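Local coordinates for protein chitinase (Chromobacterium violaceum, PDB 4TXG) that probably hydrolyses the glycosidic bonds of chitin, as a family 18 glycoside hydrolase that also carries a predicted carbohydrate-binding module, at residues M522-Y536 with Y609-F623. Sequence-based numbering, arbitrary orientation.
With CS (cesium ion), chain C.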
loop_
_atom_site.group_PDB
_atom_site.type_symbol
_atom_site.label_atom_id
_atom_site.label_comp_id
_atom_site.label_asym_id
_atom_site.label_seq_id
_atom_site.Cartn_x
_atom_site.Cartn_y
_atom_site.Cartn_z
ATOM N N MET A 522 19.258 4.669 -4.336
ATOM C CA MET A 522 19.383 6.074 -4.716
ATOM C C MET A 522 20.805 6.620 -4.509
ATOM O O MET A 522 21.198 7.578 -5.188
ATOM C CB MET A 522 18.352 6.935 -3.968
ATOM C CG MET A 522 17.019 7.088 -4.740
ATOM S SD MET A 522 17.260 7.616 -6.455
ATOM C CE MET A 522 18.145 9.149 -6.206
ATOM N N TRP A 523 21.598 6.026 -3.612
ATOM C CA TRP A 523 22.989 6.483 -3.523
ATOM C C TRP A 523 23.735 6.223 -4.827
ATOM O O TRP A 523 24.573 7.030 -5.242
ATOM C CB TRP A 523 23.773 5.841 -2.362
ATOM C CG TRP A 523 23.385 4.445 -1.898
ATOM C CD1 TRP A 523 22.390 4.124 -1.007
ATOM C CD2 TRP A 523 24.047 3.205 -2.213
ATOM N NE1 TRP A 523 22.373 2.770 -0.785
ATOM C CE2 TRP A 523 23.373 2.181 -1.513
ATOM C CE3 TRP A 523 25.123 2.861 -3.041
ATOM C CZ2 TRP A 523 23.741 0.833 -1.612
ATOM C CZ3 TRP A 523 25.494 1.526 -3.134
ATOM C CH2 TRP A 523 24.800 0.527 -2.425
ATOM N N HIS A 524 23.432 5.112 -5.492
ATOM C CA HIS A 524 24.123 4.844 -6.740
ATOM C C HIS A 524 23.655 5.822 -7.819
ATOM O O HIS A 524 24.471 6.326 -8.585
ATOM C CB HIS A 524 23.927 3.393 -7.198
ATOM C CG HIS A 524 24.692 3.067 -8.447
ATOM N ND1 HIS A 524 26.055 3.208 -8.535
ATOM C CD2 HIS A 524 24.272 2.643 -9.665
ATOM C CE1 HIS A 524 26.455 2.869 -9.755
ATOM N NE2 HIS A 524 25.389 2.535 -10.457
ATOM N N ALA A 525 22.356 6.124 -7.855
ATOM C CA ALA A 525 21.841 7.122 -8.791
ATOM C C ALA A 525 22.465 8.502 -8.548
ATOM O O ALA A 525 22.703 9.257 -9.489
ATOM C CB ALA A 525 20.318 7.203 -8.695
ATOM N N LYS A 526 22.726 8.829 -7.286
ATOM C CA LYS A 526 23.372 10.098 -6.959
ATOM C C LYS A 526 24.828 10.113 -7.435
ATOM O O LYS A 526 25.326 11.150 -7.885
ATOM C CB LYS A 526 23.274 10.380 -5.451
ATOM C CG LYS A 526 21.875 10.856 -5.024
ATOM C CD LYS A 526 21.664 12.289 -5.506
ATOM C CE LYS A 526 20.208 12.639 -5.775
ATOM N NZ LYS A 526 20.099 14.011 -6.403
ATOM N N ASN A 527 25.514 8.977 -7.342
ATOM C CA ASN A 527 26.864 8.885 -7.900
ATOM C C ASN A 527 26.868 9.002 -9.428
ATOM O O ASN A 527 27.724 9.677 -9.997
ATOM C CB ASN A 527 27.545 7.586 -7.466
ATOM C CG ASN A 527 28.045 7.652 -6.029
ATOM O OD1 ASN A 527 28.391 8.728 -5.533
ATOM N ND2 ASN A 527 28.089 6.503 -5.356
ATOM N N LEU A 528 25.910 8.364 -10.096
ATOM C CA LEU A 528 25.864 8.451 -11.557
ATOM C C LEU A 528 25.681 9.898 -11.998
ATOM O O LEU A 528 26.317 10.352 -12.953
ATOM C CB LEU A 528 24.740 7.578 -12.125
ATOM C CG LEU A 528 24.973 6.069 -12.001
ATOM C CD1 LEU A 528 23.804 5.302 -12.603
ATOM C CD2 LEU A 528 26.293 5.667 -12.667
ATOM N N GLU A 529 24.817 10.615 -11.282
ATOM C CA GLU A 529 24.568 12.039 -11.524
ATOM C C GLU A 529 25.868 12.841 -11.397
ATOM O O GLU A 529 26.124 13.792 -12.155
ATOM C CB GLU A 529 23.501 12.563 -10.536
ATOM C CG GLU A 529 23.108 14.027 -10.749
ATOM C CD GLU A 529 22.166 14.574 -9.669
ATOM O OE1 GLU A 529 21.602 13.779 -8.880
ATOM O OE2 GLU A 529 21.996 15.816 -9.608
ATOM N N LYS A 530 26.695 12.429 -10.442
ATOM C CA LYS A 530 27.967 13.089 -10.155
ATOM C C LYS A 530 29.094 12.654 -11.081
ATOM O O LYS A 530 30.181 13.229 -11.045
ATOM C CB LYS A 530 28.386 12.816 -8.713
ATOM C CG LYS A 530 27.564 13.531 -7.676
ATOM C CD LYS A 530 28.155 14.898 -7.368
ATOM C CE LYS A 530 29.620 14.777 -6.994
ATOM N NZ LYS A 530 30.131 15.999 -6.303
ATOM N N GLY A 531 28.848 11.634 -11.893
ATOM C CA GLY A 531 29.875 11.091 -12.767
ATOM C C GLY A 531 30.829 10.141 -12.060
ATOM O O GLY A 531 31.992 9.998 -12.461
ATOM N N LEU A 532 30.335 9.500 -11.003
ATOM C CA LEU A 532 31.107 8.540 -10.213
ATOM C C LEU A 532 30.531 7.140 -10.404
ATOM O O LEU A 532 29.310 6.957 -10.386
ATOM C CB LEU A 532 31.091 8.920 -8.727
ATOM C CG LEU A 532 31.643 10.305 -8.372
ATOM C CD1 LEU A 532 31.350 10.635 -6.915
ATOM C CD2 LEU A 532 33.141 10.391 -8.661
ATOM N N ALA A 533 31.397 6.151 -10.579
ATOM C CA ALA A 533 30.923 4.799 -10.885
ATOM C C ALA A 533 30.506 4.043 -9.632
ATOM O O ALA A 533 29.639 3.169 -9.689
ATOM C CB ALA A 533 31.999 4.018 -11.630
ATOM N N GLY A 534 31.137 4.375 -8.511
ATOM C CA GLY A 534 30.883 3.693 -7.250
ATOM C C GLY A 534 31.931 2.637 -6.931
ATOM O O GLY A 534 32.103 1.676 -7.679
ATOM N N SER A 535 32.629 2.810 -5.814
ATOM C CA SER A 535 33.717 1.904 -5.439
ATOM C C SER A 535 33.209 0.527 -4.998
ATOM O O SER A 535 33.988 -0.422 -4.875
ATOM C CB SER A 535 34.555 2.517 -4.318
ATOM O OG SER A 535 33.779 2.670 -3.143
ATOM N N TYR A 536 31.905 0.441 -4.756
ATOM C CA TYR A 536 31.238 -0.775 -4.296
ATOM C C TYR A 536 30.866 -1.757 -5.415
ATOM O O TYR A 536 30.321 -2.821 -5.141
ATOM C CB TYR A 536 29.963 -0.381 -3.531
ATOM C CG TYR A 536 29.226 0.747 -4.230
ATOM C CD1 TYR A 536 28.503 0.507 -5.390
ATOM C CD2 TYR A 536 29.305 2.056 -3.763
ATOM C CE1 TYR A 536 27.857 1.536 -6.069
ATOM C CE2 TYR A 536 28.651 3.093 -4.423
ATOM C CZ TYR A 536 27.934 2.826 -5.577
ATOM O OH TYR A 536 27.295 3.851 -6.238
ATOM N N TYR A 609 20.478 7.560 1.235
ATOM C CA TYR A 609 21.859 7.915 0.925
ATOM C C TYR A 609 22.438 9.048 1.768
ATOM O O TYR A 609 21.704 9.829 2.361
ATOM C CB TYR A 609 21.966 8.290 -0.558
ATOM C CG TYR A 609 21.132 9.491 -0.980
ATOM C CD1 TYR A 609 21.633 10.789 -0.851
ATOM C CD2 TYR A 609 19.864 9.329 -1.528
ATOM C CE1 TYR A 609 20.890 11.888 -1.243
ATOM C CE2 TYR A 609 19.114 10.432 -1.931
ATOM C CZ TYR A 609 19.635 11.705 -1.782
ATOM O OH TYR A 609 18.905 12.806 -2.170
ATOM N N ASP A 610 23.769 9.106 1.812
ATOM C CA ASP A 610 24.527 10.243 2.329
ATOM C C ASP A 610 25.826 10.374 1.552
ATOM O O ASP A 610 26.324 9.396 0.984
ATOM C CB ASP A 610 24.855 10.086 3.820
ATOM C CG ASP A 610 23.755 10.594 4.731
ATOM O OD1 ASP A 610 23.233 11.706 4.501
ATOM O OD2 ASP A 610 23.430 9.878 5.699
ATOM N N TRP A 611 26.384 11.577 1.538
ATOM C CA TRP A 611 27.724 11.772 1.005
ATOM C C TRP A 611 28.752 11.278 2.011
ATOM O O TRP A 611 28.741 11.686 3.175
ATOM C CB TRP A 611 27.978 13.244 0.676
ATOM C CG TRP A 611 29.340 13.496 0.090
ATOM C CD1 TRP A 611 30.414 14.050 0.721
ATOM C CD2 TRP A 611 29.770 13.194 -1.244
ATOM N NE1 TRP A 611 31.488 14.122 -0.139
ATOM C CE2 TRP A 611 31.118 13.599 -1.348
ATOM C CE3 TRP A 611 29.150 12.619 -2.358
ATOM C CZ2 TRP A 611 31.855 13.445 -2.526
ATOM C CZ3 TRP A 611 29.880 12.471 -3.523
ATOM C CH2 TRP A 611 31.215 12.887 -3.601
ATOM N N LYS A 612 29.637 10.399 1.561
ATOM C CA LYS A 612 30.684 9.862 2.427
ATOM C C LYS A 612 32.062 10.311 1.951
ATOM O O LYS A 612 32.641 9.706 1.055
ATOM C CB LYS A 612 30.600 8.336 2.470
ATOM C CG LYS A 612 29.256 7.820 2.957
ATOM C CD LYS A 612 29.035 8.204 4.410
ATOM C CE LYS A 612 27.697 7.709 4.917
ATOM N NZ LYS A 612 27.460 8.126 6.327
ATOM N N ALA A 613 32.581 11.368 2.576
ATOM C CA ALA A 613 33.799 12.038 2.124
ATOM C C ALA A 613 35.039 11.148 2.124
ATOM O O ALA A 613 35.931 11.320 1.288
ATOM C CB ALA A 613 34.049 13.278 2.986
ATOM N N GLN A 614 35.093 10.199 3.056
ATOM C CA GLN A 614 36.251 9.319 3.194
ATOM C C GLN A 614 36.261 8.155 2.205
ATOM O O GLN A 614 37.314 7.573 1.944
ATOM C CB GLN A 614 36.325 8.767 4.616
ATOM C CG GLN A 614 36.664 9.802 5.662
ATOM C CD GLN A 614 36.935 9.177 7.013
ATOM O OE1 GLN A 614 36.409 8.109 7.332
ATOM N NE2 GLN A 614 37.769 9.833 7.812
ATOM N N ARG A 615 35.100 7.807 1.655
ATOM C CA ARG A 615 35.045 6.710 0.691
ATOM C C ARG A 615 35.809 7.051 -0.591
ATOM O O ARG A 615 36.173 8.211 -0.819
ATOM C CB ARG A 615 33.592 6.349 0.357
ATOM C CG ARG A 615 32.856 5.653 1.491
ATOM C CD ARG A 615 31.488 5.135 1.044
ATOM N NE ARG A 615 31.613 4.079 0.045
ATOM C CZ ARG A 615 31.682 2.780 0.328
ATOM N NH1 ARG A 615 31.624 2.363 1.588
ATOM N NH2 ARG A 615 31.810 1.896 -0.654
ATOM N N ASN A 616 36.048 6.034 -1.414
ATOM C CA ASN A 616 36.698 6.211 -2.710
ATOM C C ASN A 616 38.072 6.865 -2.551
ATOM O O ASN A 616 38.358 7.890 -3.172
ATOM C CB ASN A 616 35.805 7.037 -3.641
ATOM C CG ASN A 616 36.272 7.007 -5.086
ATOM O OD1 ASN A 616 36.987 6.095 -5.505
ATOM N ND2 ASN A 616 35.866 8.011 -5.855
ATOM N N ASN A 617 38.897 6.275 -1.690
ATOM C CA ASN A 617 40.250 6.763 -1.417
ATOM C C ASN A 617 40.301 8.221 -0.960
ATOM O O ASN A 617 41.252 8.943 -1.264
ATOM C CB ASN A 617 41.135 6.578 -2.653
ATOM C CG ASN A 617 41.404 5.116 -2.965
ATOM O OD1 ASN A 617 41.670 4.314 -2.066
ATOM N ND2 ASN A 617 41.332 4.761 -4.245
ATOM N N GLY A 618 39.279 8.649 -0.227
ATOM C CA GLY A 618 39.237 10.000 0.300
ATOM C C GLY A 618 38.686 11.022 -0.673
ATOM O O GLY A 618 38.563 12.202 -0.334
ATOM N N GLN A 619 38.354 10.577 -1.881
ATOM C CA GLN A 619 37.775 11.462 -2.887
ATOM C C GLN A 619 36.278 11.651 -2.643
ATOM O O GLN A 619 35.708 12.693 -2.974
ATOM C CB GLN A 619 38.017 10.912 -4.291
ATOM C CG GLN A 619 39.487 10.852 -4.681
ATOM C CD GLN A 619 39.707 10.216 -6.037
ATOM O OE1 GLN A 619 39.030 9.255 -6.403
ATOM N NE2 GLN A 619 40.656 10.753 -6.793
ATOM N N GLY A 620 35.650 10.637 -2.058
ATOM C CA GLY A 620 34.253 10.736 -1.681
ATOM C C GLY A 620 33.303 10.149 -2.708
ATOM O O GLY A 620 33.614 10.099 -3.901
ATOM N N GLU A 621 32.145 9.704 -2.225
ATOM C CA GLU A 621 31.048 9.213 -3.059
ATOM C C GLU A 621 29.812 9.073 -2.184
ATOM O O GLU A 621 29.913 9.103 -0.955
ATOM C CB GLU A 621 31.388 7.867 -3.708
ATOM C CG GLU A 621 31.442 6.703 -2.717
ATOM C CD GLU A 621 31.944 5.410 -3.346
ATOM O OE1 GLU A 621 32.337 5.432 -4.535
ATOM O OE2 GLU A 621 31.955 4.373 -2.644
ATOM N N TYR A 622 28.646 8.924 -2.808
ATOM C CA TYR A 622 27.440 8.617 -2.054
ATOM C C TYR A 622 27.395 7.141 -1.682
ATOM O O TYR A 622 27.899 6.283 -2.400
ATOM C CB TYR A 622 26.180 8.975 -2.842
ATOM C CG TYR A 622 25.929 10.455 -2.984
ATOM C CD1 TYR A 622 25.254 11.161 -1.996
ATOM C CD2 TYR A 622 26.358 11.147 -4.114
ATOM C CE1 TYR A 622 25.012 12.519 -2.122
ATOM C CE2 TYR A 622 26.111 12.509 -4.257
ATOM C CZ TYR A 622 25.442 13.186 -3.255
ATOM O OH TYR A 622 25.204 14.535 -3.377
ATOM N N PHE A 623 26.770 6.852 -0.553
ATOM C CA PHE A 623 26.627 5.479 -0.108
ATOM C C PHE A 623 25.432 5.459 0.825
ATOM O O PHE A 623 24.691 6.446 0.911
ATOM C CB PHE A 623 27.907 4.985 0.579
ATOM C CG PHE A 623 27.997 3.478 0.721
ATOM C CD1 PHE A 623 27.935 2.656 -0.396
ATOM C CD2 PHE A 623 28.152 2.897 1.970
ATOM C CE1 PHE A 623 28.018 1.275 -0.270
ATOM C CE2 PHE A 623 28.244 1.520 2.107
ATOM C CZ PHE A 623 28.174 0.710 0.984
HETATM CS CS CS C . 25.856 15.111 -14.896
HETATM O O HOH W 1 33.081 6.351 -7.069
HETATM O O HOH W 2 35.379 3.535 -0.853
#
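The side-chain amide of Asn-527 binds the backbone N and O of Tyr-622, joining helix 522-530 to the antiparallel beta-hairpin 609-623. Tyr-622 N donates to a lone pair of Asn-527 OD1, in the carbonyl plane, at 2.7 Å. Asn-527 ND2 donates to Tyr-622 O at 3.0 Å, from a position tilted 25° from the Tyr-622 carbonyl plane. Its second hydrogen goes to Tyr-536 OH, so the amide is held at both ends and its flip is fixed. Tyr-536 OH also pairs with His-524 ND1.

The second polar group is the carboxylate of Glu-621. Glu-621 OE1 takes Ser-535 N on its syn lone pair at 2.9 Å. Glu-621 OE2 accepts from Ser-535 OG at 2.5 Å, on the syn side but out of plane, and its anti lone pair meets Arg-615 NE in a salt bridge. A water joins OE1 to Gly-534 N.

Ring and aliphatic packing makes up much of the rest. Lys-526 lays CB over one face of Tyr-622. With CG anti to the carbonyl carbon (chi1 -76°), Lys-526 CG sits over the centre of the Tyr-609 ring, 3.9 Å from its centroid. Phe-623 turns its edge to the face of Trp-523, planes at 56°, and Tyr-536 completes this aromatic cluster. Leu-532 CD1 meets the Trp-611 edge at CH2, 4.0 Å away. Outside partners take the polar ends: Asp-581 for Lys-526 NZ, which also bridges Glu-529, Glu-582 for Tyr-609 OH and Ala-606 O for Trp-523 NE1.

This is structural packing of a helix, ended by a Schellman motif at Gly-531, on a hairpin. Two side chains satisfy backbone groups of the opposite segment. The Arg-615 pairing probably keeps Glu-621 ionised, so that it can accept from Ser-535, in the loop that follows the helix.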